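Local coordinates for protein 5'-tyrosyl-DNA phosphodiesterase (Caenorhabditis elegans, PDB 4FVA) that belongs to the endonuclease/exonuclease/phosphatase family of the DNase I-like clan and carries a bound magnesium ion, at residues M88-I97 and Q109-V120. Sequence-based numbering, arbitrary orientation.
Sequences MFDVEKHDVI and QILEGSIGGLKV
Glu112 O takes two backbone donors from the neighbouring strand, Glu92 N at 2.7 Å and Lys93 N at 3.2 Å; two consecutive residues opposite one is the signature of a classic beta bulge. Further along, Asp95 and Ile110 form a reciprocal pair, with Asp95 N 2.8 Å from Ile110 O, while toward the other end Asp90 and Ser114 exchange a second such pair. The Glu112 carboxylate, carried on an extended chain, is shared between two lysines: Lys119 NZ lies 2.8 Å from OE2, on its anti lone pair, whereas Lys93 NZ reaches OE1 in a weaker salt bridge of 3.4 Å that a water spans as well. Lys93 runs alongside Glu112, its methylenes passing OE1, and a bend at its last torsion turns NZ toward the carboxylate. On the opposite face, Gln109 NE2 donates to His94 NE2 at 3.0 Å; the ring nitrogen lies in the amide plane, but the donor sits 22° out of the imidazole plane. The amide is held from outside too, Thr81 bonding to OE1 and Tyr71 O to NE2.

Segments 90-97 and 109-115 run at 161° to each other, as expected of an antiparallel hairpin (strands 90-98 and 107-115), with strand 90-98 at one margin of a sheet of the DNase I-like fold; strand 118-126 continues that sheet beyond a type II' turn. On the His94 face, Leu111 spreads its two methyls: CD1 packs on Val91 CG1 and His94 CB, while CD2 approaches Phe89 CE1. The Phe89 ring, its CG anti to the backbone N (chi1 -165°), lies against side-chainless Gly113, with CE1 3.6 Å from the glycine CA. CD2 meets Ile115 CG1 and CE2 meets Val120 CB, both at an oblique angle to the ring.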
loop_
_atom_site.group_PDB
_atom_site.type_symbol
_atom_site.label_atom_id
_atom_site.label_comp_id
_atom_site.label_asym_id
_atom_site.label_seq_id
_atom_site.Cartn_x
_atom_site.Cartn_y
_atom_site.Cartn_z
ATOM N N MET A 88 17.083 4.710 8.159
ATOM C CA MET A 88 17.046 4.908 9.608
ATOM C C MET A 88 16.077 3.953 10.311
ATOM O O MET A 88 16.068 3.857 11.545
ATOM C CB MET A 88 16.700 6.357 9.948
ATOM C CG MET A 88 17.903 7.264 10.123
ATOM S SD MET A 88 17.391 8.965 10.477
ATOM C CE MET A 88 15.680 8.735 10.968
ATOM N N PHE A 89 15.238 3.280 9.530
ATOM C CA PHE A 89 14.321 2.291 10.085
ATOM C C PHE A 89 15.145 1.071 10.515
ATOM O O PHE A 89 15.832 0.451 9.703
ATOM C CB PHE A 89 13.279 1.926 9.020
ATOM C CG PHE A 89 12.073 1.199 9.546
ATOM C CD1 PHE A 89 12.103 -0.164 9.776
ATOM C CD2 PHE A 89 10.904 1.893 9.807
ATOM C CE1 PHE A 89 10.981 -0.840 10.236
ATOM C CE2 PHE A 89 9.762 1.226 10.281
ATOM C CZ PHE A 89 9.801 -0.138 10.494
ATOM N N ASP A 90 15.078 0.738 11.798
ATOM C CA ASP A 90 15.804 -0.411 12.332
ATOM C C ASP A 90 14.894 -1.630 12.267
ATOM O O ASP A 90 13.921 -1.724 13.018
ATOM C CB ASP A 90 16.257 -0.121 13.771
ATOM C CG ASP A 90 17.173 -1.207 14.342
ATOM O OD1 ASP A 90 17.871 -1.900 13.564
ATOM O OD2 ASP A 90 17.216 -1.341 15.584
ATOM N N VAL A 91 15.203 -2.556 11.361
ATOM C CA VAL A 91 14.341 -3.713 11.130
ATOM C C VAL A 91 14.594 -4.785 12.193
ATOM O O VAL A 91 15.745 -5.128 12.475
ATOM C CB VAL A 91 14.538 -4.333 9.716
ATOM C CG1 VAL A 91 13.697 -5.619 9.542
ATOM C CG2 VAL A 91 14.216 -3.310 8.598
ATOM N N GLU A 92 13.517 -5.278 12.798
ATOM C CA GLU A 92 13.617 -6.362 13.777
ATOM C C GLU A 92 13.166 -7.702 13.164
ATOM O O GLU A 92 13.787 -8.740 13.398
ATOM C CB GLU A 92 12.795 -6.046 15.027
ATOM C CG GLU A 92 12.898 -7.119 16.106
ATOM C CD GLU A 92 14.261 -7.132 16.796
ATOM O OE1 GLU A 92 14.806 -6.037 17.072
ATOM O OE2 GLU A 92 14.789 -8.236 17.057
ATOM N N LYS A 93 12.090 -7.670 12.379
ATOM C CA LYS A 93 11.554 -8.879 11.732
ATOM C C LYS A 93 10.976 -8.580 10.355
ATOM O O LYS A 93 10.368 -7.530 10.149
ATOM C CB LYS A 93 10.415 -9.505 12.549
ATOM C CG LYS A 93 10.769 -10.119 13.891
ATOM C CD LYS A 93 9.543 -10.885 14.402
ATOM C CE LYS A 93 9.717 -11.352 15.833
ATOM N NZ LYS A 93 9.774 -10.207 16.783
ATOM N N HIS A 94 11.127 -9.520 9.425
ATOM C CA HIS A 94 10.403 -9.438 8.169
ATOM C C HIS A 94 9.696 -10.762 8.004
ATOM O O HIS A 94 10.351 -11.771 7.772
ATOM C CB HIS A 94 11.338 -9.180 6.987
ATOM C CG HIS A 94 10.630 -9.077 5.668
ATOM N ND1 HIS A 94 11.200 -9.488 4.483
ATOM C CD2 HIS A 94 9.390 -8.624 5.353
ATOM C CE1 HIS A 94 10.353 -9.271 3.489
ATOM N NE2 HIS A 94 9.248 -8.748 3.988
ATOM N N ASP A 95 8.365 -10.747 8.062
ATOM C CA ASP A 95 7.592 -11.986 7.999
ATOM C C ASP A 95 6.636 -11.920 6.823
ATOM O O ASP A 95 5.978 -10.907 6.616
ATOM C CB ASP A 95 6.792 -12.169 9.285
ATOM C CG ASP A 95 7.685 -12.403 10.512
ATOM O OD1 ASP A 95 8.888 -12.693 10.349
ATOM O OD2 ASP A 95 7.185 -12.253 11.647
ATOM N N VAL A 96 6.529 -13.014 6.080
ATOM C CA VAL A 96 5.626 -13.066 4.953
ATOM C C VAL A 96 4.667 -14.196 5.206
ATOM O O VAL A 96 5.046 -15.364 5.136
ATOM C CB VAL A 96 6.384 -13.315 3.614
ATOM C CG1 VAL A 96 5.399 -13.513 2.445
ATOM C CG2 VAL A 96 7.371 -12.192 3.336
ATOM N N ILE A 97 3.410 -13.854 5.447
ATOM C CA ILE A 97 2.410 -14.881 5.683
ATOM C C ILE A 97 1.641 -15.125 4.406
ATOM O O ILE A 97 0.999 -14.206 3.873
ATOM C CB ILE A 97 1.404 -14.457 6.760
ATOM C CG1 ILE A 97 2.132 -14.060 8.050
ATOM C CG2 ILE A 97 0.384 -15.580 6.994
ATOM C CD1 ILE A 97 1.205 -13.482 9.096
ATOM N N GLN A 109 2.516 -9.222 4.205
ATOM C CA GLN A 109 3.936 -8.923 4.387
ATOM C C GLN A 109 4.087 -8.007 5.590
ATOM O O GLN A 109 3.529 -6.905 5.607
ATOM C CB GLN A 109 4.513 -8.251 3.133
ATOM C CG GLN A 109 6.012 -7.910 3.228
ATOM C CD GLN A 109 6.521 -7.200 1.997
ATOM O OE1 GLN A 109 5.740 -6.582 1.266
ATOM N NE2 GLN A 109 7.838 -7.269 1.760
ATOM N N ILE A 110 4.840 -8.451 6.596
ATOM C CA ILE A 110 4.949 -7.695 7.842
ATOM C C ILE A 110 6.384 -7.302 8.102
ATOM O O ILE A 110 7.264 -8.167 8.166
ATOM C CB ILE A 110 4.407 -8.501 9.050
ATOM C CG1 ILE A 110 2.936 -8.852 8.830
ATOM C CG2 ILE A 110 4.499 -7.693 10.339
ATOM C CD1 ILE A 110 2.364 -9.818 9.894
ATOM N N LEU A 111 6.634 -6.000 8.207
ATOM C CA LEU A 111 7.962 -5.540 8.593
ATOM C C LEU A 111 7.815 -4.833 9.930
ATOM O O LEU A 111 7.057 -3.866 10.061
ATOM C CB LEU A 111 8.562 -4.593 7.548
ATOM C CG LEU A 111 10.065 -4.286 7.639
ATOM C CD1 LEU A 111 10.893 -5.510 7.202
ATOM C CD2 LEU A 111 10.458 -3.056 6.813
ATOM N N GLU A 112 8.546 -5.334 10.918
ATOM C CA GLU A 112 8.526 -4.804 12.275
ATOM C C GLU A 112 9.871 -4.149 12.552
ATOM O O GLU A 112 10.924 -4.722 12.234
ATOM C CB GLU A 112 8.292 -5.942 13.280
ATOM C CG GLU A 112 8.420 -5.526 14.737
ATOM C CD GLU A 112 8.416 -6.712 15.691
ATOM O OE1 GLU A 112 7.929 -7.804 15.314
ATOM O OE2 GLU A 112 8.948 -6.560 16.810
ATOM N N GLY A 113 9.849 -2.959 13.145
ATOM C CA GLY A 113 11.092 -2.296 13.481
ATOM C C GLY A 113 10.807 -1.083 14.327
ATOM O O GLY A 113 9.820 -1.032 15.055
ATOM N N SER A 114 11.689 -0.105 14.254
ATOM C CA SER A 114 11.456 1.154 14.935
ATOM C C SER A 114 12.181 2.273 14.206
ATOM O O SER A 114 13.189 2.037 13.525
ATOM C CB SER A 114 11.886 1.076 16.399
ATOM O OG SER A 114 13.284 0.972 16.503
ATOM N N ILE A 115 11.643 3.480 14.319
ATOM C CA ILE A 115 12.325 4.660 13.805
ATOM C C ILE A 115 12.379 5.586 14.987
ATOM O O ILE A 115 11.337 5.946 15.549
ATOM C CB ILE A 115 11.626 5.342 12.619
ATOM C CG1 ILE A 115 10.336 4.616 12.249
ATOM C CG2 ILE A 115 12.590 5.476 11.416
ATOM C CD1 ILE A 115 9.447 5.421 11.323
ATOM N N GLY A 116 13.598 5.949 15.368
ATOM C CA GLY A 116 13.819 6.656 16.609
ATOM C C GLY A 116 13.490 5.682 17.724
ATOM O O GLY A 116 13.954 4.535 17.720
ATOM N N GLY A 117 12.687 6.128 18.679
ATOM C CA GLY A 117 12.302 5.278 19.787
ATOM C C GLY A 117 10.949 4.631 19.575
ATOM O O GLY A 117 10.444 3.925 20.451
ATOM N N LEU A 118 10.356 4.852 18.408
ATOM C CA LEU A 118 8.987 4.405 18.215
ATOM C C LEU A 118 8.889 3.062 17.500
ATOM O O LEU A 118 9.428 2.874 16.406
ATOM C CB LEU A 118 8.208 5.484 17.468
ATOM C CG LEU A 118 6.707 5.278 17.398
ATOM C CD1 LEU A 118 6.241 4.839 18.763
ATOM C CD2 LEU A 118 6.054 6.599 17.037
ATOM N N LYS A 119 8.227 2.115 18.156
ATOM C CA LYS A 119 7.989 0.797 17.587
ATOM C C LYS A 119 7.013 0.947 16.433
ATOM O O LYS A 119 6.008 1.650 16.560
ATOM C CB LYS A 119 7.419 -0.143 18.646
ATOM C CG LYS A 119 7.371 -1.592 18.231
ATOM C CD LYS A 119 8.763 -2.231 18.312
ATOM C CE LYS A 119 8.721 -3.727 18.034
ATOM N NZ LYS A 119 10.058 -4.354 18.215
ATOM N N VAL A 120 7.316 0.312 15.299
ATOM C CA VAL A 120 6.465 0.425 14.116
ATOM C C VAL A 120 6.232 -0.934 13.485
ATOM O O VAL A 120 7.189 -1.670 13.254
ATOM C CB VAL A 120 7.090 1.345 13.047
ATOM C CG1 VAL A 120 6.149 1.475 11.866
ATOM C CG2 VAL A 120 7.405 2.708 13.632
HETATM O O HOH W 1 6.727 -9.446 17.167
#